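Local coordinates for putative nisin-resistance protein (Streptococcus agalactiae 515, PDB 4Y68) that probably cleaves the lantibiotic nisin as a serine peptidase of family S41, giving the bacterium resistance to it, at residues 220-226 / 245-251; 235-240 / 277-283; 242-246 / 300-304. One frame throughout, in Å; residues are numbered along the deposited sequence.

Overall arrangement
All three contacts lie around strand 243-247 and the chain leading into it. Contact 1, with mostly buried residues, joins that strand to its parallel neighbour 218-222 and follows both into the loops past their ends, mostly by backbone hydrogen bonds with buried threonines beside them. Contact 3 shares Ser245 and Phe246 but meets helix 297-308 through rings and aliphatic carbons without one hydrogen bond across; its centre lies farthest out, about 23 Å from that of the chain, and most of its residues are partly exposed. Contact 2, mixing buried and exposed residues, ties the loop before the strand to a turn of the antiparallel sheet, through an arginine and a lysine on backbone and amide carbonyls.

Contact 1: 220-226 / 245-251; sequences IITNHKT and SFGQATA
With chi1 at 65°, Thr222 OG1 sits between its own backbone N and carbonyl carbon, from where it donates to Gln248 O at 2.9 Å, tilted only modestly from that carbonyl's plane. The same torsion class at Thr250 (chi1 61°) lets OG1 bond to Glu231 and to the backbone N of Ile288, and turns the methyl CG2 inward, 3.8 Å from Thr222 CB and close to Thr226. Before these loops the backbones run as neighbouring parallel strands: Phe246 N donates to Ile220 O, Thr222 N to Phe246 O, and Gln248 N to Thr222 O. This pairing closes the beta-alpha-beta unit of strand 218-222, helix 229-235 and strand 243-247, part of the mixed sheet of the S41 peptidase domain. Ile221 and Phe246 point to the face covered by helix 297-308, Ile220 and Ser245 to the other. Gly247 CA lies against Thr222 O in a CA-H...O contact of 3.6 Å. Past the strand end, residues 223-226 form a type I turn and an Asx turn: Asn223 OD1 accepts from Lys225 N, and also from Asn159. The His224 ring lies with one face over Gln248 CB, 4.1 Å from the ring centroid, and its plane stands 88° from the Gln248 amide. Its ND1 makes a weak bond to Ala249 O at 3.0 Å, and a water lies between ND1 and Thr250 O. Ala251 N donates to the carbonyl O of Thr226, the last residue of the turn, at 2.9 Å.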
loop_
_atom_site.group_PDB
_atom_site.type_symbol
_atom_site.label_atom_id
_atom_site.label_comp_id
_atom_site.label_asym_id
_atom_site.label_seq_id
_atom_site.Cartn_x
_atom_site.Cartn_y
_atom_site.Cartn_z
ATOM N N ILE A 220 -13.750 -5.399 10.090
ATOM C CA ILE A 220 -12.600 -4.586 9.733
ATOM C C ILE A 220 -12.853 -3.116 10.009
ATOM O O ILE A 220 -13.846 -2.567 9.560
ATOM C CB ILE A 220 -12.231 -4.733 8.244
ATOM C CG1 ILE A 220 -11.954 -6.187 7.891
ATOM C CG2 ILE A 220 -11.000 -3.933 7.935
ATOM C CD1 ILE A 220 -11.582 -6.360 6.464
ATOM N N ILE A 221 -11.937 -2.466 10.713
ATOM C CA ILE A 221 -12.117 -1.052 11.033
ATOM C C ILE A 221 -11.147 -0.180 10.236
ATOM O O ILE A 221 -9.962 -0.507 10.107
ATOM C CB ILE A 221 -11.932 -0.792 12.553
ATOM C CG1 ILE A 221 -12.923 -1.630 13.350
ATOM C CG2 ILE A 221 -12.064 0.702 12.884
ATOM C CD1 ILE A 221 -12.764 -1.506 14.876
ATOM N N THR A 222 -11.665 0.909 9.679
ATOM C CA THR A 222 -10.863 1.864 8.939
ATOM C C THR A 222 -11.185 3.269 9.437
ATOM O O THR A 222 -12.270 3.505 9.962
ATOM C CB THR A 222 -11.138 1.775 7.422
ATOM O OG1 THR A 222 -12.486 2.174 7.146
ATOM C CG2 THR A 222 -10.929 0.352 6.898
ATOM N N ASN A 223 -10.262 4.214 9.272
ATOM C CA ASN A 223 -10.600 5.611 9.513
ATOM C C ASN A 223 -10.033 6.456 8.381
ATOM O O ASN A 223 -9.518 5.892 7.426
ATOM C CB ASN A 223 -10.121 6.089 10.895
ATOM C CG ASN A 223 -8.608 6.151 11.035
ATOM O OD1 ASN A 223 -7.872 5.715 10.162
ATOM N ND2 ASN A 223 -8.138 6.699 12.170
ATOM N N HIS A 224 -10.147 7.785 8.470
ATOM C CA HIS A 224 -9.754 8.667 7.372
ATOM C C HIS A 224 -8.268 8.564 7.006
ATOM O O HIS A 224 -7.872 8.914 5.896
ATOM C CB HIS A 224 -10.092 10.127 7.713
ATOM C CG HIS A 224 -11.541 10.471 7.543
ATOM N ND1 HIS A 224 -12.286 10.047 6.461
ATOM C CD2 HIS A 224 -12.388 11.189 8.325
ATOM C CE1 HIS A 224 -13.526 10.496 6.580
ATOM N NE2 HIS A 224 -13.613 11.192 7.700
ATOM N N LYS A 225 -7.444 8.088 7.933
ATOM C CA LYS A 225 -6.006 8.003 7.686
ATOM C C LYS A 225 -5.609 6.686 7.006
ATOM O O LYS A 225 -4.539 6.589 6.409
ATOM C CB LYS A 225 -5.223 8.169 8.989
ATOM C CG LYS A 225 -5.230 9.587 9.567
ATOM C CD LYS A 225 -4.006 9.796 10.484
ATOM C CE LYS A 225 -4.138 11.026 11.385
ATOM N NZ LYS A 225 -4.617 12.245 10.658
ATOM N N THR A 226 -6.468 5.681 7.094
ATOM C CA THR A 226 -6.202 4.389 6.438
ATOM C C THR A 226 -5.877 4.584 4.969
ATOM O O THR A 226 -6.739 5.007 4.214
ATOM C CB THR A 226 -7.413 3.446 6.567
ATOM O OG1 THR A 226 -7.696 3.251 7.953
ATOM C CG2 THR A 226 -7.118 2.081 5.888
ATOM N N SER A 245 -17.281 -4.252 7.339
ATOM C CA SER A 245 -16.386 -3.181 7.749
ATOM C C SER A 245 -17.128 -2.028 8.405
ATOM O O SER A 245 -18.268 -1.750 8.034
ATOM C CB SER A 245 -15.600 -2.668 6.543
ATOM O OG SER A 245 -16.487 -2.050 5.624
ATOM N N PHE A 246 -16.450 -1.348 9.346
ATOM C CA PHE A 246 -17.015 -0.273 10.178
ATOM C C PHE A 246 -16.068 0.899 10.264
ATOM O O PHE A 246 -14.854 0.722 10.233
ATOM C CB PHE A 246 -17.287 -0.761 11.607
ATOM C CG PHE A 246 -18.155 -1.988 11.688
ATOM C CD1 PHE A 246 -17.627 -3.244 11.438
ATOM C CD2 PHE A 246 -19.490 -1.888 12.042
ATOM C CE1 PHE A 246 -18.433 -4.377 11.521
ATOM C CE2 PHE A 246 -20.293 -3.023 12.122
ATOM C CZ PHE A 246 -19.752 -4.263 11.856
ATOM N N GLY A 247 -16.603 2.099 10.424
ATOM C CA GLY A 247 -15.752 3.251 10.674
ATOM C C GLY A 247 -15.989 4.383 9.696
ATOM O O GLY A 247 -17.127 4.754 9.433
ATOM N N GLN A 248 -14.921 4.954 9.161
ATOM C CA GLN A 248 -15.095 6.029 8.186
ATOM C C GLN A 248 -14.402 5.714 6.881
ATOM O O GLN A 248 -13.579 4.806 6.811
ATOM C CB GLN A 248 -14.576 7.344 8.748
ATOM C CG GLN A 248 -15.348 7.751 9.978
ATOM C CD GLN A 248 -14.452 8.324 11.037
ATOM O OE1 GLN A 248 -13.845 9.388 10.844
ATOM N NE2 GLN A 248 -14.331 7.608 12.164
ATOM N N ALA A 249 -14.757 6.472 5.855
ATOM C CA ALA A 249 -14.111 6.395 4.555
ATOM C C ALA A 249 -12.599 6.494 4.689
ATOM O O ALA A 249 -12.084 7.233 5.520
ATOM C CB ALA A 249 -14.640 7.497 3.642
ATOM N N THR A 250 -11.888 5.745 3.864
ATOM C CA THR A 250 -10.427 5.781 3.904
ATOM C C THR A 250 -9.828 7.006 3.189
ATOM O O THR A 250 -10.551 7.846 2.663
ATOM C CB THR A 250 -9.882 4.506 3.297
ATOM O OG1 THR A 250 -10.317 4.417 1.943
ATOM C CG2 THR A 250 -10.467 3.321 4.042
ATOM N N ALA A 251 -8.504 7.103 3.141
ATOM C CA ALA A 251 -7.856 8.348 2.720
ATOM C C ALA A 251 -7.998 8.598 1.231
ATOM O O ALA A 251 -7.912 9.736 0.789
ATOM C CB ALA A 251 -6.377 8.343 3.110
HETATM O O HOH W 1 -11.579 10.197 3.354
#

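Contact 2: 235-240 / 277-283; sequences LSFKGL and DRQGYKY
Ser236 O is gripped by both terminal nitrogens of Arg278, at 2.7 Å from NH2 and, weakly, 3.0 Å from NH1. It lies in the guanidinium plane, although NH2 stands well above the carbonyl plane of Ser236. NH2 also donates to Lys238 O at 2.8 Å, so one nitrogen ties two carbonyls of the overlapping turns 235-238 and 237-240. A bend at chi3 (-55°) folds the Arg278 chain back to them, Leu240 CD2 rests over one face of the guanidinium, and NH1 has a further partner in Thr180 O of strand 180-185. A water bridges Leu235 O and Arg278 N. Beyond, Lys238, bent at chi2 and chi3, crosses Gln279 at about a right angle and gives NZ to OE1 at 2.8 Å, nearly in line with the amide C=O. Leu235 CD2 packs over the Tyr283 ring, 4.2 Å from its centroid. These groups join the end of helix 229-235 and the loop after it to the Asp277-Gly280 turn and strand 282-283 of the antiparallel sheet. With carbonyl oxygens as its partners in this contact, the Arg278 guanidinium is held by hydrogen bonds to neutral groups, and its charge would probably polarise those carbonyls.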
loop_
_atom_site.group_PDB
_atom_site.type_symbol
_atom_site.label_atom_id
_atom_site.label_comp_id
_atom_site.label_asym_id
_atom_site.label_seq_id
_atom_site.Cartn_x
_atom_site.Cartn_y
_atom_site.Cartn_z
ATOM N N LEU A 235 -9.149 -3.740 0.414
ATOM C CA LEU A 235 -9.847 -4.239 -0.777
ATOM C C LEU A 235 -9.770 -5.759 -0.899
ATOM O O LEU A 235 -10.689 -6.385 -1.404
ATOM C CB LEU A 235 -9.288 -3.595 -2.048
ATOM C CG LEU A 235 -9.668 -2.125 -2.156
ATOM C CD1 LEU A 235 -9.209 -1.519 -3.489
ATOM C CD2 LEU A 235 -11.176 -2.005 -1.986
ATOM N N SER A 236 -8.676 -6.347 -0.428
ATOM C CA SER A 236 -8.473 -7.787 -0.562
ATOM C C SER A 236 -9.492 -8.615 0.228
ATOM O O SER A 236 -9.615 -9.807 -0.012
ATOM C CB SER A 236 -7.073 -8.168 -0.108
ATOM O OG SER A 236 -6.100 -7.429 -0.796
ATOM N N PHE A 237 -10.192 -7.982 1.172
ATOM C CA PHE A 237 -11.269 -8.638 1.938
ATOM C C PHE A 237 -12.661 -8.351 1.380
ATOM O O PHE A 237 -13.641 -8.948 1.830
ATOM C CB PHE A 237 -11.244 -8.205 3.411
ATOM C CG PHE A 237 -10.053 -8.723 4.181
ATOM C CD1 PHE A 237 -10.139 -9.899 4.911
ATOM C CD2 PHE A 237 -8.851 -8.026 4.183
ATOM C CE1 PHE A 237 -9.052 -10.381 5.627
ATOM C CE2 PHE A 237 -7.758 -8.500 4.885
ATOM C CZ PHE A 237 -7.860 -9.686 5.621
ATOM N N LYS A 238 -12.759 -7.438 0.417
ATOM C CA LYS A 238 -14.070 -6.997 -0.067
ATOM C C LYS A 238 -14.812 -8.088 -0.799
ATOM O O LYS A 238 -14.238 -8.808 -1.607
ATOM C CB LYS A 238 -13.937 -5.777 -0.971
ATOM C CG LYS A 238 -14.117 -4.469 -0.227
ATOM C CD LYS A 238 -15.482 -3.890 -0.460
ATOM C CE LYS A 238 -15.740 -3.798 -1.955
ATOM N NZ LYS A 238 -17.064 -3.225 -2.303
ATOM N N GLY A 239 -16.099 -8.202 -0.508
ATOM C CA GLY A 239 -16.905 -9.280 -1.043
ATOM C C GLY A 239 -16.821 -10.603 -0.293
ATOM O O GLY A 239 -17.595 -11.522 -0.579
ATOM N N LEU A 240 -15.886 -10.748 0.649
ATOM C CA LEU A 240 -15.888 -11.978 1.445
ATOM C C LEU A 240 -17.154 -12.007 2.303
ATOM O O LEU A 240 -17.466 -11.019 2.985
ATOM C CB LEU A 240 -14.645 -12.087 2.324
ATOM C CG LEU A 240 -13.303 -12.219 1.611
ATOM C CD1 LEU A 240 -12.208 -12.535 2.611
ATOM C CD2 LEU A 240 -13.360 -13.258 0.497
ATOM N N ASP A 277 -11.796 -3.946 -7.267
ATOM C CA ASP A 277 -11.887 -5.058 -6.334
ATOM C C ASP A 277 -12.529 -6.277 -7.020
ATOM O O ASP A 277 -12.866 -6.212 -8.212
ATOM C CB ASP A 277 -12.652 -4.642 -5.057
ATOM C CG ASP A 277 -14.087 -4.211 -5.326
ATOM O OD1 ASP A 277 -14.718 -4.701 -6.277
ATOM O OD2 ASP A 277 -14.595 -3.365 -4.568
ATOM N N ARG A 278 -12.649 -7.385 -6.286
ATOM C CA ARG A 278 -13.210 -8.640 -6.819
ATOM C C ARG A 278 -14.631 -8.446 -7.362
ATOM O O ARG A 278 -15.061 -9.161 -8.260
ATOM C CB ARG A 278 -13.225 -9.747 -5.740
ATOM C CG ARG A 278 -11.963 -10.600 -5.701
ATOM C CD ARG A 278 -12.048 -11.763 -4.667
ATOM N NE ARG A 278 -12.362 -11.196 -3.375
ATOM C CZ ARG A 278 -11.479 -10.973 -2.410
ATOM N NH1 ARG A 278 -10.204 -11.345 -2.537
ATOM N NH2 ARG A 278 -11.895 -10.389 -1.289
ATOM N N GLN A 279 -15.347 -7.476 -6.801
ATOM C CA GLN A 279 -16.759 -7.273 -7.093
ATOM C C GLN A 279 -16.946 -6.419 -8.337
ATOM O O GLN A 279 -18.050 -6.293 -8.856
ATOM C CB GLN A 279 -17.464 -6.635 -5.891
ATOM C CG GLN A 279 -17.332 -7.453 -4.624
ATOM C CD GLN A 279 -18.136 -6.888 -3.468
ATOM O OE1 GLN A 279 -17.762 -5.875 -2.874
ATOM N NE2 GLN A 279 -19.246 -7.542 -3.138
ATOM N N GLY A 280 -15.848 -5.868 -8.832
ATOM C CA GLY A 280 -15.870 -5.082 -10.048
ATOM C C GLY A 280 -15.883 -3.577 -9.836
ATOM O O GLY A 280 -15.888 -2.828 -10.808
ATOM N N TYR A 281 -15.905 -3.129 -8.582
ATOM C CA TYR A 281 -15.914 -1.689 -8.292
ATOM C C TYR A 281 -14.584 -1.024 -8.617
ATOM O O TYR A 281 -13.532 -1.567 -8.301
ATOM C CB TYR A 281 -16.246 -1.426 -6.828
ATOM C CG TYR A 281 -17.655 -1.770 -6.454
ATOM C CD1 TYR A 281 -18.688 -0.871 -6.669
ATOM C CD2 TYR A 281 -17.960 -2.996 -5.864
ATOM C CE1 TYR A 281 -19.994 -1.187 -6.315
ATOM C CE2 TYR A 281 -19.254 -3.315 -5.509
ATOM C CZ TYR A 281 -20.265 -2.408 -5.736
ATOM O OH TYR A 281 -21.555 -2.724 -5.383
ATOM N N LYS A 282 -14.624 0.149 -9.231
ATOM C CA LYS A 282 -13.383 0.826 -9.629
ATOM C C LYS A 282 -12.934 1.894 -8.632
ATOM O O LYS A 282 -13.752 2.573 -8.025
ATOM C CB LYS A 282 -13.535 1.448 -11.010
ATOM C CG LYS A 282 -13.797 0.426 -12.105
ATOM C CD LYS A 282 -13.831 1.096 -13.491
ATOM C CE LYS A 282 -14.431 0.162 -14.547
ATOM N NZ LYS A 282 -14.266 0.671 -15.954
ATOM N N TYR A 283 -11.625 2.018 -8.459
ATOM C CA TYR A 283 -11.060 3.008 -7.546
ATOM C C TYR A 283 -9.950 3.730 -8.270
ATOM O O TYR A 283 -9.171 3.111 -8.997
ATOM C CB TYR A 283 -10.531 2.357 -6.245
ATOM C CG TYR A 283 -11.572 1.504 -5.522
ATOM C CD1 TYR A 283 -12.305 2.009 -4.459
ATOM C CD2 TYR A 283 -11.848 0.225 -5.948
ATOM C CE1 TYR A 283 -13.261 1.251 -3.837
ATOM C CE2 TYR A 283 -12.788 -0.542 -5.327
ATOM C CZ TYR A 283 -13.491 -0.028 -4.273
ATOM O OH TYR A 283 -14.428 -0.816 -3.652
HETATM O O HOH W 2 -11.150 -7.453 -3.950
#

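Contact 3: 242-246 / 300-304; sequences NVKSF and ESQSW
Phe246 packs tightly against helix 297-308: Ser301 CA sits over the centre of one ring face, 4.0 Å from the centroid, and Ser301 OG comes within 3.3 Å of Phe246 CD1. The ring's far corner, CZ, lies 3.5 Å from Trp304 CB. Phe246 and the five-membered ring of Trp304 form an oblique pair, planes at 56°. Trp304 reaches back toward the strand because its CG is anti to the backbone N (chi1 177°). Segments 243-246 and 300-304 run at 157°, their axes 9.3 Å apart at closest approach. Through Phe246 and Ser301, which also touches Ala219 and Ile154 on neighbouring strands, the C-terminal helix covers one face of the mixed sheet. Against these two buried residues, the more solvent-facing side is partly exposed and made mainly of an aliphatic chain on an indole. Lys244, fully extended, lays CD over the five-membered ring, 3.6 Å from its centroid, while CB lies above the six-membered ring. The looser end is Lys244 NZ, past the ring and 3.9 Å from Trp304 CD1, its nearest indole atom. At the indole's outer rim Asn242 O meets Trp304 CH2 near the ring plane, at 3.5 Å. Glu300 brings CB and its carbonyl O to the Phe246 ring; its carboxylate hydrogen-bonds to Thr294 and Gln292.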
loop_
_atom_site.group_PDB
_atom_site.type_symbol
_atom_site.label_atom_id
_atom_site.label_comp_id
_atom_site.label_asym_id
_atom_site.label_seq_id
_atom_site.Cartn_x
_atom_site.Cartn_y
_atom_site.Cartn_z
ATOM N N ASN A 242 -18.025 -13.510 5.023
ATOM C CA ASN A 242 -17.883 -13.510 6.470
ATOM C C ASN A 242 -17.384 -12.172 7.022
ATOM O O ASN A 242 -17.214 -12.006 8.241
ATOM C CB ASN A 242 -16.933 -14.632 6.896
ATOM C CG ASN A 242 -15.569 -14.544 6.214
ATOM O OD1 ASN A 242 -15.471 -14.456 4.986
ATOM N ND2 ASN A 242 -14.505 -14.588 7.014
ATOM N N VAL A 243 -17.138 -11.222 6.118
ATOM C CA VAL A 243 -16.467 -9.976 6.469
ATOM C C VAL A 243 -17.420 -8.804 6.402
ATOM O O VAL A 243 -18.302 -8.778 5.560
ATOM C CB VAL A 243 -15.269 -9.693 5.536
ATOM C CG1 VAL A 243 -14.669 -8.325 5.848
ATOM C CG2 VAL A 243 -14.228 -10.808 5.648
ATOM N N LYS A 244 -17.254 -7.848 7.315
ATOM C CA LYS A 244 -18.007 -6.593 7.290
ATOM C C LYS A 244 -17.140 -5.461 7.861
ATOM O O LYS A 244 -16.357 -5.680 8.779
ATOM C CB LYS A 244 -19.317 -6.727 8.087
ATOM C CG LYS A 244 -20.206 -5.494 8.012
ATOM C CD LYS A 244 -21.516 -5.666 8.788
ATOM C CE LYS A 244 -22.433 -4.464 8.598
ATOM N NZ LYS A 244 -23.648 -4.598 9.434
ATOM N N SER A 245 -17.281 -4.252 7.339
ATOM C CA SER A 245 -16.386 -3.181 7.749
ATOM C C SER A 245 -17.128 -2.028 8.405
ATOM O O SER A 245 -18.268 -1.750 8.034
ATOM C CB SER A 245 -15.600 -2.668 6.543
ATOM O OG SER A 245 -16.487 -2.050 5.624
ATOM N N PHE A 246 -16.450 -1.348 9.346
ATOM C CA PHE A 246 -17.015 -0.273 10.178
ATOM C C PHE A 246 -16.068 0.899 10.264
ATOM O O PHE A 246 -14.854 0.722 10.233
ATOM C CB PHE A 246 -17.287 -0.761 11.607
ATOM C CG PHE A 246 -18.155 -1.988 11.688
ATOM C CD1 PHE A 246 -17.627 -3.244 11.438
ATOM C CD2 PHE A 246 -19.490 -1.888 12.042
ATOM C CE1 PHE A 246 -18.433 -4.377 11.521
ATOM C CE2 PHE A 246 -20.293 -3.023 12.122
ATOM C CZ PHE A 246 -19.752 -4.263 11.856
ATOM N N GLU A 300 -19.696 -0.949 17.608
ATOM C CA GLU A 300 -20.622 -1.546 16.665
ATOM C C GLU A 300 -20.055 -2.847 16.111
ATOM O O GLU A 300 -20.806 -3.784 15.857
ATOM C CB GLU A 300 -20.948 -0.545 15.562
ATOM C CG GLU A 300 -21.534 0.773 16.138
ATOM C CD GLU A 300 -22.292 1.613 15.120
ATOM O OE1 GLU A 300 -22.620 1.073 14.028
ATOM O OE2 GLU A 300 -22.560 2.813 15.415
ATOM N N SER A 301 -18.731 -2.901 15.958
ATOM C CA SER A 301 -18.006 -4.119 15.570
ATOM C C SER A 301 -18.260 -5.328 16.460
ATOM O O SER A 301 -18.484 -6.438 15.976
ATOM C CB SER A 301 -16.498 -3.866 15.590
ATOM O OG SER A 301 -16.015 -3.540 14.320
ATOM N N GLN A 302 -18.141 -5.124 17.766
ATOM C CA GLN A 302 -18.317 -6.220 18.710
ATOM C C GLN A 302 -19.750 -6.726 18.663
ATOM O O GLN A 302 -19.984 -7.924 18.610
ATOM C CB GLN A 302 -17.965 -5.788 20.130
ATOM C CG GLN A 302 -16.518 -5.507 20.352
ATOM C CD GLN A 302 -16.281 -4.858 21.703
ATOM O OE1 GLN A 302 -16.085 -5.542 22.711
ATOM N NE2 GLN A 302 -16.323 -3.531 21.737
ATOM N N SER A 303 -20.703 -5.801 18.670
ATOM C CA SER A 303 -22.097 -6.191 18.645
ATOM C C SER A 303 -22.381 -6.997 17.391
ATOM O O SER A 303 -23.013 -8.050 17.465
ATOM C CB SER A 303 -23.021 -4.979 18.720
ATOM O OG SER A 303 -23.082 -4.339 17.471
ATOM N N TRP A 304 -21.898 -6.523 16.245
ATOM C CA TRP A 304 -22.092 -7.266 15.004
ATOM C C TRP A 304 -21.488 -8.650 15.150
ATOM O O TRP A 304 -22.122 -9.641 14.803
ATOM C CB TRP A 304 -21.482 -6.543 13.801
ATOM C CG TRP A 304 -21.619 -7.343 12.554
ATOM C CD1 TRP A 304 -22.765 -7.551 11.840
ATOM C CD2 TRP A 304 -20.584 -8.081 11.876
ATOM N NE1 TRP A 304 -22.506 -8.354 10.753
ATOM C CE2 TRP A 304 -21.179 -8.697 10.751
ATOM C CE3 TRP A 304 -19.212 -8.272 12.108
ATOM C CZ2 TRP A 304 -20.455 -9.497 9.858
ATOM C CZ3 TRP A 304 -18.489 -9.065 11.217
ATOM C CH2 TRP A 304 -19.119 -9.672 10.107
#